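Putative (Helicobacter pylori, PDB 4O8S) probably transfers a nucleotidyl group to an acceptor, as a member of the nucleotidyltransferase superfamily related to the AbiEii toxins of type IV toxin-antitoxin systems. Local coordinates at residues 23-28 / 121-125; 47-53 / 103-109; 126-131 / 163-168. One frame throughout, in Å; residues are numbered along the deposited sequence.

Contacts 1 and 2 lie side by side, their centres about 9 Å apart, because strands 26-27 and 46-50 are neighbours in one sheet: Val-26 and Lys-28 probably pair with Asp-49 and Asp-47 through their backbones. Contact 1 ties strand 121-124, of a separate hairpin, to strand 26-27 by a single bridge. Contact 2 adds strand 98-106 on the far side of 46-50, where Asp-47 and Glu-103 face the side that, as in related nucleotidyltransferases, probably forms the active site. Contact 3 lies in the helical part, its centre about 17 Å from that of contact 1 and 20 Å from that of contact 2. Its Arg-128 joins the parts, reaching Asp-49 by a salt bridge.

Contact 1: 23-28 / 121-125; sequences TPMVLK and MRIAK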
loop_
_atom_site.group_PDB
_atom_site.type_symbol
_atom_site.label_atom_id
_atom_site.label_comp_id
_atom_site.label_asym_id
_atom_site.label_seq_id
_atom_site.Cartn_x
_atom_site.Cartn_y
_atom_site.Cartn_z
ATOM N N THR A 23 13.344 -7.125 12.897
ATOM C CA THR A 23 14.238 -6.099 12.343
ATOM C C THR A 23 13.518 -4.753 12.383
ATOM O O THR A 23 12.354 -4.695 12.790
ATOM C CB THR A 23 14.602 -6.417 10.893
ATOM O OG1 THR A 23 13.483 -6.098 10.057
ATOM C CG2 THR A 23 14.975 -7.893 10.739
ATOM N N PRO A 24 14.194 -3.658 11.978
ATOM C CA PRO A 24 13.428 -2.404 11.995
ATOM C C PRO A 24 12.638 -2.151 10.701
ATOM O O PRO A 24 12.089 -1.059 10.546
ATOM C CB PRO A 24 14.517 -1.325 12.153
ATOM C CG PRO A 24 15.809 -2.081 12.470
ATOM C CD PRO A 24 15.640 -3.406 11.811
HETATM N N MSE A 25 12.600 -3.129 9.797
HETATM C CA MSE A 25 11.851 -3.014 8.536
HETATM C C MSE A 25 10.349 -2.790 8.769
HETATM O O MSE A 25 9.730 -3.515 9.539
HETATM C CB MSE A 25 12.024 -4.295 7.722
HETATM C CG MSE A 25 13.447 -4.549 7.300
HETATM SE SE MSE A 25 13.818 -3.670 5.555
HETATM C CE MSE A 25 13.170 -5.037 4.355
ATOM N N VAL A 26 9.768 -1.807 8.082
ATOM C CA VAL A 26 8.340 -1.515 8.182
ATOM C C VAL A 26 7.701 -1.606 6.798
ATOM O O VAL A 26 8.074 -0.835 5.885
ATOM C CB VAL A 26 8.108 -0.085 8.702
ATOM C CG1 VAL A 26 6.586 0.182 8.916
ATOM C CG2 VAL A 26 8.927 0.160 9.980
ATOM N N LEU A 27 6.761 -2.539 6.632
ATOM C CA LEU A 27 6.004 -2.683 5.377
ATOM C C LEU A 27 5.069 -1.500 5.205
ATOM O O LEU A 27 4.381 -1.099 6.152
ATOM C CB LEU A 27 5.187 -3.973 5.387
ATOM C CG LEU A 27 4.464 -4.464 4.121
ATOM C CD1 LEU A 27 5.471 -4.977 3.085
ATOM C CD2 LEU A 27 3.439 -5.563 4.484
ATOM N N LYS A 28 5.044 -0.927 4.001
ATOM C CA LYS A 28 4.174 0.193 3.725
ATOM C C LYS A 28 3.426 -0.032 2.418
ATOM O O LYS A 28 3.433 -1.131 1.865
ATOM C CB LYS A 28 4.977 1.497 3.644
ATOM C CG LYS A 28 6.067 1.450 2.569
ATOM C CD LYS A 28 6.812 2.787 2.465
ATOM C CE LYS A 28 7.930 2.678 1.406
ATOM N NZ LYS A 28 8.672 3.960 1.273
HETATM N N MSE A 121 3.429 -8.871 11.946
HETATM C CA MSE A 121 4.117 -8.118 10.894
HETATM C C MSE A 121 4.188 -6.639 11.216
HETATM O O MSE A 121 3.169 -6.038 11.578
HETATM C CB MSE A 121 3.380 -8.297 9.567
HETATM C CG MSE A 121 3.314 -9.730 9.106
HETATM SE SE MSE A 121 2.270 -9.878 7.407
HETATM C CE MSE A 121 0.459 -9.756 8.162
ATOM N N ARG A 122 5.380 -6.057 11.081
ATOM C CA ARG A 122 5.575 -4.620 11.278
ATOM C C ARG A 122 5.085 -3.857 10.042
ATOM O O ARG A 122 5.577 -4.072 8.916
ATOM C CB ARG A 122 7.056 -4.315 11.527
ATOM C CG ARG A 122 7.605 -4.903 12.842
ATOM C CD ARG A 122 9.143 -4.801 12.915
ATOM N NE ARG A 122 9.660 -3.493 12.499
ATOM C CZ ARG A 122 9.713 -2.422 13.289
ATOM N NH1 ARG A 122 9.268 -2.491 14.540
ATOM N NH2 ARG A 122 10.208 -1.274 12.835
ATOM N N ILE A 123 4.108 -2.981 10.239
ATOM C CA ILE A 123 3.413 -2.353 9.123
ATOM C C ILE A 123 3.185 -0.885 9.457
ATOM O O ILE A 123 2.996 -0.533 10.633
ATOM C CB ILE A 123 2.053 -3.066 8.865
ATOM C CG1 ILE A 123 2.279 -4.532 8.480
ATOM C CG2 ILE A 123 1.267 -2.408 7.754
ATOM C CD1 ILE A 123 1.018 -5.212 7.892
ATOM N N ALA A 124 3.204 -0.027 8.435
ATOM C CA ALA A 124 2.996 1.411 8.621
ATOM C C ALA A 124 1.570 1.677 9.099
ATOM O O ALA A 124 0.643 0.921 8.751
ATOM C CB ALA A 124 3.224 2.152 7.302
ATOM N N LYS A 125 1.376 2.763 9.843
ATOM C CA LYS A 125 0.023 3.150 10.251
ATOM C C LYS A 125 -0.786 3.660 9.067
ATOM O O LYS A 125 -0.228 4.179 8.088
ATOM C CB LYS A 125 0.051 4.222 11.347
ATOM C CG LYS A 125 0.704 3.766 12.645
ATOM C CD LYS A 125 0.783 4.922 13.635
ATOM C CE LYS A 125 1.177 4.425 15.030
ATOM N NZ LYS A 125 1.245 5.547 16.025
HETATM O O HOH W 1 7.959 -5.336 8.172
#
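A single beta bridge, Leu-27 with Ile-123, ties the short edge strand 26-27 of the main sheet to strand 121-124, which belongs to a separate two-stranded hairpin. The touching parts run in roughly the same direction, 33° apart. Leu-27 serves both sides of the bridge: its N donates to Arg-122 O at 3.0 Å, and its O accepts from Ala-124 N at 2.8 Å. A water donates to Met-25 O and Arg-122 O, bridging the loop residue Met-25 and strand 121-124 just before the backbones pair.

Beyond the bridge the grip passes to the side chain of Arg-122. A bend at chi3 (45°) turns its guanidinium group against the loop 23-25, where Arg-122 NE donates to Met-25 O at 3.0 Å and Arg-122 NH2 to Pro-24 O at 3.0 Å. Both donors stand above the planes of the carbonyls they bind, and both oxygens lie at the guanidinium edge. Thr-23 O sits over one guanidinium face. A long, multiply donating arginine suits a turn whose carbonyls point several ways, and Glu-112 takes NH1 in a salt bridge. The turn also holds itself: Thr-23 OG1 accepts from Met-25 N, an ST turn, and is hydrogen-bonded to Leu-20 O.

Val-26 lies across the arginine at about a right angle, with CG2 3.4 Å from Arg-122 NH2, while its CG1 is 3.4 Å from Ala-124 N and 4.2 Å from Ala-124 CB. The bridge holds the short strand leading into helix 29-36, consistent with the nucleotidyltransferase fold, in which a glycine-containing signature lies at the start of such a helix.

Contact 2: 47-53 / 103-109; sequences DFDCHKK and EISYRDA
Strands 47-50 and 103-106 run parallel, their axes 4.7 Å apart at closest and inclined by 25°, with Asp-47 opposite Glu-103, Phe-48 opposite Ile-104 and Asp-49 opposite Ser-105. Phe-48 takes both of its backbone bonds from this neighbour: its N donates to Glu-103 O at 2.8 Å, and its O accepts from Ser-105 N at 3.0 Å. Cys-50 N to Ser-105 O continues the pattern, and a weak bond from Arg-107 N to Cys-50 O follows as the strands give way to loops.

On the face of Phe-48, Cys-50, Ile-104 and Tyr-106 the packing is apolar. Ile-104 CG2 stands 4.0 Å from Cys-50 CB and also lies over one face of the Tyr-106 ring, toward its rim. Over the opposite face comes Lys-53, bent at chi2 (68°) and chi4, whose CE lies 3.9 Å from the centroid of the Tyr-106 ring in a CH-pi contact. Lysine suits this place: its methylenes cover the ring while its ammonium group passes on to a salt bridge with Asp-78.

The other face is polar. Asp-49 OD1 approaches Asp-108 OD2 to 3.6 Å, a closeness probably eased by Lys-28 and Arg-128, which form salt bridges with Asp-49. Ser-105 OG donates to the anti lone pair of Asp-108 OD2, although Asp-108 is poorly ordered. Asp-47 and Glu-103 lie on this face, Glu-103 bound to Arg-84. Their pairing on neighbouring strands is consistent with the acidic cluster of the nucleotidyltransferase fold, which in relatives holds divalent metal ions.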
loop_
_atom_site.group_PDB
_atom_site.type_symbol
_atom_site.label_atom_id
_atom_site.label_comp_id
_atom_site.label_asym_id
_atom_site.label_seq_id
_atom_site.Cartn_x
_atom_site.Cartn_y
_atom_site.Cartn_z
ATOM N N ASP A 47 7.108 -3.292 -0.280
ATOM C CA ASP A 47 7.772 -2.005 -0.109
ATOM C C ASP A 47 7.955 -1.718 1.384
ATOM O O ASP A 47 6.992 -1.802 2.169
ATOM C CB ASP A 47 6.937 -0.896 -0.770
ATOM C CG ASP A 47 7.772 0.307 -1.189
ATOM O OD1 ASP A 47 9.033 0.229 -1.176
ATOM O OD2 ASP A 47 7.175 1.338 -1.569
ATOM N N PHE A 48 9.182 -1.375 1.773
ATOM C CA PHE A 48 9.507 -1.147 3.183
ATOM C C PHE A 48 10.171 0.193 3.415
ATOM O O PHE A 48 10.770 0.780 2.489
ATOM C CB PHE A 48 10.481 -2.207 3.686
ATOM C CG PHE A 48 9.960 -3.609 3.635
ATOM C CD1 PHE A 48 10.140 -4.382 2.498
ATOM C CD2 PHE A 48 9.342 -4.180 4.747
ATOM C CE1 PHE A 48 9.685 -5.724 2.455
ATOM C CE2 PHE A 48 8.885 -5.497 4.717
ATOM C CZ PHE A 48 9.052 -6.270 3.566
ATOM N N ASP A 49 10.063 0.680 4.648
ATOM C CA ASP A 49 10.959 1.725 5.157
ATOM C C ASP A 49 11.830 1.037 6.188
ATOM O O ASP A 49 11.392 0.077 6.824
ATOM C CB ASP A 49 10.201 2.843 5.873
ATOM C CG ASP A 49 9.516 3.789 4.928
ATOM O OD1 ASP A 49 10.006 3.975 3.781
ATOM O OD2 ASP A 49 8.472 4.350 5.335
ATOM N N CYS A 50 13.058 1.518 6.349
ATOM C CA CYS A 50 13.950 1.015 7.377
ATOM C C CYS A 50 14.980 2.091 7.684
ATOM O O CYS A 50 15.464 2.755 6.767
ATOM C CB CYS A 50 14.661 -0.239 6.882
ATOM S SG CYS A 50 15.306 -1.290 8.215
ATOM N N HIS A 51 15.332 2.272 8.952
ATOM C CA HIS A 51 16.279 3.335 9.302
ATOM C C HIS A 51 17.749 2.915 9.161
ATOM O O HIS A 51 18.641 3.771 9.149
ATOM C CB HIS A 51 16.020 3.871 10.712
ATOM C CG HIS A 51 16.498 2.958 11.794
ATOM N ND1 HIS A 51 15.722 1.943 12.310
ATOM C CD2 HIS A 51 17.684 2.896 12.450
ATOM C CE1 HIS A 51 16.405 1.302 13.247
ATOM N NE2 HIS A 51 17.598 1.860 13.346
ATOM N N LYS A 52 18.009 1.612 9.061
ATOM C CA LYS A 52 19.375 1.148 8.808
ATOM C C LYS A 52 19.422 -0.120 7.955
ATOM O O LYS A 52 18.400 -0.790 7.744
ATOM C CB LYS A 52 20.117 0.898 10.123
ATOM C CG LYS A 52 19.687 -0.391 10.825
ATOM C CD LYS A 52 20.223 -0.443 12.256
ATOM C CE LYS A 52 19.610 -1.609 13.027
ATOM N NZ LYS A 52 19.855 -1.525 14.503
ATOM N N LYS A 53 20.621 -0.444 7.480
ATOM C CA LYS A 53 20.846 -1.649 6.683
ATOM C C LYS A 53 20.673 -2.928 7.496
ATOM O O LYS A 53 20.926 -2.941 8.702
ATOM C CB LYS A 53 22.258 -1.626 6.084
ATOM C CG LYS A 53 22.295 -1.386 4.579
ATOM C CD LYS A 53 21.847 0.027 4.230
ATOM C CE LYS A 53 21.791 0.228 2.714
ATOM N NZ LYS A 53 23.117 0.054 2.057
ATOM N N GLU A 103 11.346 -3.641 -2.442
ATOM C CA GLU A 103 12.013 -2.351 -2.372
ATOM C C GLU A 103 12.104 -1.814 -0.957
ATOM O O GLU A 103 11.179 -1.981 -0.142
ATOM C CB GLU A 103 11.288 -1.336 -3.242
ATOM C CG GLU A 103 11.440 -1.570 -4.735
ATOM C CD GLU A 103 11.360 -0.262 -5.502
ATOM O OE1 GLU A 103 11.790 0.786 -4.939
ATOM O OE2 GLU A 103 10.861 -0.281 -6.651
ATOM N N ILE A 104 13.213 -1.143 -0.664
ATOM C CA ILE A 104 13.395 -0.527 0.637
ATOM C C ILE A 104 13.835 0.918 0.459
ATOM O O ILE A 104 14.689 1.223 -0.397
ATOM C CB ILE A 104 14.470 -1.262 1.462
ATOM C CG1 ILE A 104 14.333 -2.778 1.294
ATOM C CG2 ILE A 104 14.406 -0.849 2.938
ATOM C CD1 ILE A 104 15.428 -3.570 2.002
ATOM N N SER A 105 13.265 1.806 1.271
ATOM C CA SER A 105 13.747 3.177 1.382
ATOM C C SER A 105 14.364 3.384 2.772
ATOM O O SER A 105 13.731 3.048 3.778
ATOM C CB SER A 105 12.604 4.173 1.148
ATOM O OG SER A 105 13.004 5.477 1.572
ATOM N N TYR A 106 15.598 3.906 2.829
ATOM C CA TYR A 106 16.290 4.177 4.101
ATOM C C TYR A 106 16.123 5.650 4.532
ATOM O O TYR A 106 15.897 6.506 3.680
ATOM C CB TYR A 106 17.773 3.755 4.005
ATOM C CG TYR A 106 17.937 2.293 3.619
ATOM C CD1 TYR A 106 17.778 1.288 4.566
ATOM C CD2 TYR A 106 18.215 1.916 2.311
ATOM C CE1 TYR A 106 17.887 -0.046 4.235
ATOM C CE2 TYR A 106 18.332 0.566 1.963
ATOM C CZ TYR A 106 18.160 -0.404 2.938
ATOM O OH TYR A 106 18.271 -1.747 2.634
ATOM N N ARG A 107 16.186 5.936 5.837
ATOM C CA ARG A 107 15.910 7.285 6.399
ATOM C C ARG A 107 14.601 7.958 5.921
ATOM O O ARG A 107 14.443 9.183 5.976
ATOM C CB ARG A 107 17.106 8.239 6.225
ATOM C CG ARG A 107 17.191 9.371 7.266
ATOM C CD ARG A 107 17.668 8.866 8.623
ATOM N NE ARG A 107 16.588 8.722 9.599
ATOM C CZ ARG A 107 16.764 8.266 10.837
ATOM N NH1 ARG A 107 17.973 7.908 11.243
ATOM N NH2 ARG A 107 15.734 8.165 11.668
ATOM N N ASP A 108 13.678 7.139 5.435
ATOM C CA ASP A 108 12.301 7.537 5.224
ATOM C C ASP A 108 11.682 7.255 6.583
ATOM O O ASP A 108 10.676 7.848 6.980
ATOM C CB ASP A 108 11.685 6.597 4.186
ATOM C CG ASP A 108 10.656 7.275 3.296
ATOM O OD1 ASP A 108 9.810 8.038 3.815
ATOM O OD2 ASP A 108 10.694 7.026 2.069
ATOM N N ALA A 109 12.370 6.366 7.298
ATOM C CA ALA A 109 11.828 5.565 8.396
ATOM C C ALA A 109 10.911 6.256 9.388
ATOM O O ALA A 109 11.211 7.349 9.880
ATOM C CB ALA A 109 12.956 4.856 9.131
HETATM O O HOH W 2 7.253 6.166 4.149
#

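Contact 3: 126-131 / 163-168; sequences IERIID and HFNLDL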
loop_
_atom_site.group_PDB
_atom_site.type_symbol
_atom_site.label_atom_id
_atom_site.label_comp_id
_atom_site.label_asym_id
_atom_site.label_seq_id
_atom_site.Cartn_x
_atom_site.Cartn_y
_atom_site.Cartn_z
ATOM N N ILE A 126 -2.106 3.534 9.185
ATOM C CA ILE A 126 -3.016 3.888 8.106
ATOM C C ILE A 126 -2.823 5.329 7.654
ATOM O O ILE A 126 -2.845 5.629 6.440
ATOM C CB ILE A 126 -4.499 3.708 8.536
ATOM C CG1 ILE A 126 -4.847 2.231 8.666
ATOM C CG2 ILE A 126 -5.441 4.355 7.522
ATOM C CD1 ILE A 126 -4.982 1.560 7.327
ATOM N N GLU A 127 -2.646 6.238 8.606
ATOM C CA GLU A 127 -2.547 7.643 8.227
ATOM C C GLU A 127 -1.300 7.920 7.380
ATOM O O GLU A 127 -1.320 8.781 6.512
ATOM C CB GLU A 127 -2.663 8.594 9.443
ATOM C CG GLU A 127 -1.679 8.358 10.575
ATOM C CD GLU A 127 -1.520 9.588 11.486
ATOM O OE1 GLU A 127 -0.502 9.660 12.224
ATOM O OE2 GLU A 127 -2.409 10.479 11.462
ATOM N N ARG A 128 -0.231 7.164 7.604
ATOM C CA ARG A 128 0.971 7.315 6.781
ATOM C C ARG A 128 0.699 6.761 5.375
ATOM O O ARG A 128 1.110 7.344 4.366
ATOM C CB ARG A 128 2.144 6.581 7.441
ATOM C CG ARG A 128 3.539 6.831 6.835
ATOM C CD ARG A 128 4.592 6.131 7.710
ATOM N NE ARG A 128 5.964 6.145 7.186
ATOM C CZ ARG A 128 6.962 6.874 7.694
ATOM N NH1 ARG A 128 6.752 7.676 8.733
ATOM N NH2 ARG A 128 8.176 6.804 7.158
ATOM N N ILE A 129 -0.016 5.643 5.300
ATOM C CA ILE A 129 -0.374 5.105 3.997
ATOM C C ILE A 129 -1.237 6.095 3.202
ATOM O O ILE A 129 -1.008 6.300 2.006
ATOM C CB ILE A 129 -1.050 3.734 4.117
ATOM C CG1 ILE A 129 -0.081 2.765 4.821
ATOM C CG2 ILE A 129 -1.440 3.224 2.726
ATOM C CD1 ILE A 129 -0.723 1.478 5.351
ATOM N N ILE A 130 -2.214 6.710 3.859
ATOM C CA ILE A 130 -3.076 7.701 3.213
ATOM C C ILE A 130 -2.230 8.862 2.682
ATOM O O ILE A 130 -2.372 9.272 1.525
ATOM C CB ILE A 130 -4.113 8.291 4.213
ATOM C CG1 ILE A 130 -5.056 7.199 4.739
ATOM C CG2 ILE A 130 -4.949 9.362 3.538
ATOM C CD1 ILE A 130 -6.040 7.699 5.772
ATOM N N ASP A 131 -1.375 9.398 3.551
ATOM C CA ASP A 131 -0.509 10.544 3.241
ATOM C C ASP A 131 0.355 10.242 2.010
ATOM O O ASP A 131 0.420 11.040 1.066
ATOM C CB ASP A 131 0.352 10.851 4.474
ATOM C CG ASP A 131 1.158 12.145 4.350
ATOM O OD1 ASP A 131 0.741 13.084 3.632
ATOM O OD2 ASP A 131 2.221 12.220 5.006
ATOM N N HIS A 163 -9.336 7.564 10.374
ATOM C CA HIS A 163 -7.903 7.843 10.343
ATOM C C HIS A 163 -7.569 9.084 9.538
ATOM O O HIS A 163 -6.409 9.487 9.459
ATOM C CB HIS A 163 -7.142 6.646 9.794
ATOM C CG HIS A 163 -7.201 5.439 10.679
ATOM N ND1 HIS A 163 -6.268 5.193 11.667
ATOM C CD2 HIS A 163 -8.082 4.409 10.727
ATOM C CE1 HIS A 163 -6.566 4.055 12.274
ATOM N NE2 HIS A 163 -7.666 3.562 11.727
ATOM N N PHE A 164 -8.573 9.695 8.922
ATOM C CA PHE A 164 -8.321 10.946 8.227
ATOM C C PHE A 164 -8.366 12.092 9.232
ATOM O O PHE A 164 -9.252 12.132 10.085
ATOM C CB PHE A 164 -9.373 11.182 7.147
ATOM C CG PHE A 164 -9.222 10.292 5.954
ATOM C CD1 PHE A 164 -9.627 8.961 6.005
ATOM C CD2 PHE A 164 -8.679 10.788 4.778
ATOM C CE1 PHE A 164 -9.480 8.119 4.906
ATOM C CE2 PHE A 164 -8.523 9.952 3.654
ATOM C CZ PHE A 164 -8.930 8.613 3.724
ATOM N N ASN A 165 -7.426 13.029 9.135
ATOM C CA ASN A 165 -7.585 14.299 9.843
ATOM C C ASN A 165 -7.982 15.398 8.851
ATOM O O ASN A 165 -8.163 15.113 7.656
ATOM C CB ASN A 165 -6.312 14.658 10.620
ATOM C CG ASN A 165 -5.077 14.733 9.731
ATOM O OD1 ASN A 165 -5.143 15.141 8.561
ATOM N ND2 ASN A 165 -3.932 14.343 10.289
ATOM N N LEU A 166 -8.105 16.639 9.327
ATOM C CA LEU A 166 -8.509 17.752 8.458
ATOM C C LEU A 166 -7.630 17.900 7.235
ATOM O O LEU A 166 -8.123 18.140 6.133
ATOM C CB LEU A 166 -8.531 19.080 9.224
ATOM C CG LEU A 166 -9.854 19.426 9.913
ATOM C CD1 LEU A 166 -9.716 20.660 10.806
ATOM C CD2 LEU A 166 -10.942 19.631 8.872
ATOM N N ASP A 167 -6.324 17.757 7.426
ATOM C CA ASP A 167 -5.392 17.939 6.330
ATOM C C ASP A 167 -5.552 16.839 5.281
ATOM O O ASP A 167 -5.617 17.117 4.083
ATOM C CB ASP A 167 -3.949 17.989 6.850
ATOM C CG ASP A 167 -2.921 17.987 5.719
ATOM O OD1 ASP A 167 -2.683 19.072 5.132
ATOM O OD2 ASP A 167 -2.356 16.897 5.416
ATOM N N LEU A 168 -5.609 15.588 5.729
ATOM C CA LEU A 168 -5.770 14.460 4.806
ATOM C C LEU A 168 -7.117 14.543 4.087
ATOM O O LEU A 168 -7.190 14.339 2.871
ATOM C CB LEU A 168 -5.661 13.131 5.559
ATOM C CG LEU A 168 -4.301 12.817 6.182
ATOM C CD1 LEU A 168 -4.378 11.523 6.973
ATOM C CD2 LEU A 168 -3.228 12.719 5.100
#
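Ile-130 faces the start of helix 166-176 and drives its two branches against Phe-164. CB points toward segment 163-168; chi1 of -62° turns CG1 beside the backbone N and leaves CG2 anti to it, where CG2 reaches Phe-164 CE2 at 3.6 Å and Leu-168 CD2 at 4.1 Å. The other branch runs through CG1, extended at chi2, to CD1, which rests over the centre of the Phe-164 ring, 3.6 Å from its centroid, in a CH-pi contact. A beta-branched isoleucine suits the place, since one residue sets one methyl over the ring centre and the other by its rim.

One turn earlier, Ile-126 repeats the theme: CB stands over a face of the His-163 ring, near its rim, and CG2 touches His-163 CB at 3.6 Å. Leu-168 closes the other end, its CD2 lying 3.9 Å from Asp-131 CA. Asn-165, a favoured N-cap residue, fixes that leucine's backbone: OD1 accepts from Leu-168 N at 2.9 Å with an N-H...O angle of 172°. Asp-131 forms a salt bridge with Arg-171 of helix 166-176. With Leu-156 also on Ile-130 and Ile-216 on Phe-164, this is apolar helix packing onto an N-capped helix start, within the helical part that follows the nucleotidyltransferase sheet.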